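Local coordinates for homoserine dehydrogenase (Thermoplasma acidophilum, PDB 3ING) that catalyses the NADPH-dependent interconversion of aspartate semialdehyde and homoserine on the route to threonine and methionine, at the interface of chains A and B. Sequence-based numbering; all coordinates share one arbitrary frame. Chains: chain A/B, Homoserine dehydrogenase.

The interface of chains A and B. Residues chain A 298-302; chain B 296-299.
The carboxamide of B:Asn298 has the A:Ser300 hydroxyl and the A:Ile302 methyl CD1 at its edges and the A:Ser300 carbonyl oxygen over one face. At the edge nearer CB, the amide nitrogen ND2 donates to the hydroxyl OG of A:Ser300 at 3.1 Å, with the oxygen lying in the amide plane and the bond nearly straight. The A:Ser300 hydroxyl sits between its own backbone N and carbonyl carbon (chi1 66°), a rotation that brings it alongside the asparagine. Beyond the other edge of ND2, the methyl CD1 of A:Ile302 comes within 3.6 Å of that nitrogen, its side chain crossing the asparagine at about a right angle. The backbone carbonyl oxygen O of A:Ser300 lies over one face of the amide, 4.0 Å from CG of B:Asn298. A:Ser300 O also accepts a hydrogen bond from B:Asn298 N at 2.8 Å. The return bond runs from A:Ser300 N to B:Asn298 O at 2.9 Å, so backbone and side chain together tie these two residues by three hydrogen bonds. An alanine in place of B:Asn298 would probably keep the backbone pair but leave the A:Ser300 hydroxyl without its amide donor and freer to turn, and would open a gap beside A:Ile302 CD1.

The contact is an antiparallel pairing of strand 296-301 from each chain, centred where A:Val299 faces B:Val299. In the deposited assembly it joins the two strands into a sheet across the two-fold axis, an arrangement that may reflect the working dimer, and the symmetry repeats every interaction with A and B swapped. Its centre lies about 16 Å from A:Lys217, the probable proton donor. Just past the end of its strand, A:Ile302 N donates to B:Thr296 O at 3.1 Å. Alongside this bond the two side chains point the same way, and CG1 of A:Ile302 packs against the methyl CG2 of B:Thr296 at 3.7 Å.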
loop_
_atom_site.group_PDB
_atom_site.type_symbol
_atom_site.label_atom_id
_atom_site.label_comp_id
_atom_site.label_asym_id
_atom_site.label_seq_id
_atom_site.Cartn_x
_atom_site.Cartn_y
_atom_site.Cartn_z
ATOM N N ASN A 298 7.332 -3.464 4.985
ATOM C CA ASN A 298 8.065 -4.053 3.887
ATOM C C ASN A 298 7.131 -4.336 2.718
ATOM O O ASN A 298 6.063 -4.866 2.909
ATOM C CB ASN A 298 8.748 -5.356 4.309
ATOM C CG ASN A 298 9.397 -5.265 5.679
ATOM O OD1 ASN A 298 10.218 -4.381 5.928
ATOM N ND2 ASN A 298 9.040 -6.196 6.575
ATOM N N VAL A 299 7.587 -4.053 1.501
ATOM C CA VAL A 299 6.735 -4.205 0.304
ATOM C C VAL A 299 7.636 -4.689 -0.806
ATOM O O VAL A 299 8.763 -4.190 -0.962
ATOM C CB VAL A 299 6.053 -2.901 -0.116
ATOM C CG1 VAL A 299 5.082 -3.143 -1.317
ATOM C CG2 VAL A 299 5.320 -2.219 1.065
ATOM N N SER A 300 7.192 -5.707 -1.510
ATOM C CA SER A 300 7.949 -6.236 -2.637
ATOM C C SER A 300 7.012 -6.872 -3.657
ATOM O O SER A 300 5.801 -6.928 -3.460
ATOM C CB SER A 300 8.994 -7.241 -2.145
ATOM O OG SER A 300 8.413 -8.389 -1.588
ATOM N N ASP A 301 7.571 -7.349 -4.766
ATOM C CA ASP A 301 6.793 -8.169 -5.675
ATOM C C ASP A 301 7.608 -9.349 -6.156
ATOM O O ASP A 301 8.793 -9.453 -5.860
ATOM C CB ASP A 301 6.200 -7.365 -6.858
ATOM C CG ASP A 301 7.242 -6.723 -7.748
ATOM O OD1 ASP A 301 8.445 -6.945 -7.560
ATOM O OD2 ASP A 301 6.814 -5.920 -8.608
ATOM N N ILE A 302 6.966 -10.188 -6.950
ATOM C CA ILE A 302 7.589 -11.403 -7.425
ATOM C C ILE A 302 8.241 -11.189 -8.784
ATOM O O ILE A 302 9.319 -11.682 -9.053
ATOM C CB ILE A 302 6.525 -12.508 -7.477
ATOM C CG1 ILE A 302 6.012 -12.815 -6.056
ATOM C CG2 ILE A 302 7.036 -13.780 -8.122
ATOM C CD1 ILE A 302 7.059 -13.323 -5.122
ATOM N N THR B 296 2.148 -9.835 -8.465
ATOM C CA THR B 296 1.954 -10.433 -7.166
ATOM C C THR B 296 2.743 -9.599 -6.192
ATOM O O THR B 296 3.977 -9.473 -6.299
ATOM C CB THR B 296 2.393 -11.909 -7.112
ATOM O OG1 THR B 296 1.544 -12.647 -7.972
ATOM C CG2 THR B 296 2.312 -12.508 -5.669
ATOM N N VAL B 297 2.005 -9.046 -5.243
ATOM C CA VAL B 297 2.524 -8.085 -4.299
ATOM C C VAL B 297 2.612 -8.676 -2.915
ATOM O O VAL B 297 1.678 -9.342 -2.455
ATOM C CB VAL B 297 1.661 -6.767 -4.273
ATOM C CG1 VAL B 297 2.181 -5.817 -3.185
ATOM C CG2 VAL B 297 1.659 -6.081 -5.672
ATOM N N ASN B 298 3.754 -8.449 -2.264
ATOM C CA ASN B 298 4.012 -8.924 -0.923
ATOM C C ASN B 298 4.118 -7.752 0.043
ATOM O O ASN B 298 4.778 -6.783 -0.249
ATOM C CB ASN B 298 5.303 -9.743 -0.861
ATOM C CG ASN B 298 5.455 -10.694 -2.034
ATOM O OD1 ASN B 298 4.574 -11.513 -2.298
ATOM N ND2 ASN B 298 6.592 -10.601 -2.738
ATOM N N VAL B 299 3.529 -7.891 1.227
ATOM C CA VAL B 299 3.494 -6.787 2.206
ATOM C C VAL B 299 3.631 -7.417 3.572
ATOM O O VAL B 299 3.002 -8.452 3.850
ATOM C CB VAL B 299 2.202 -5.969 2.142
ATOM C CG1 VAL B 299 2.264 -4.751 3.120
ATOM C CG2 VAL B 299 1.873 -5.510 0.700
#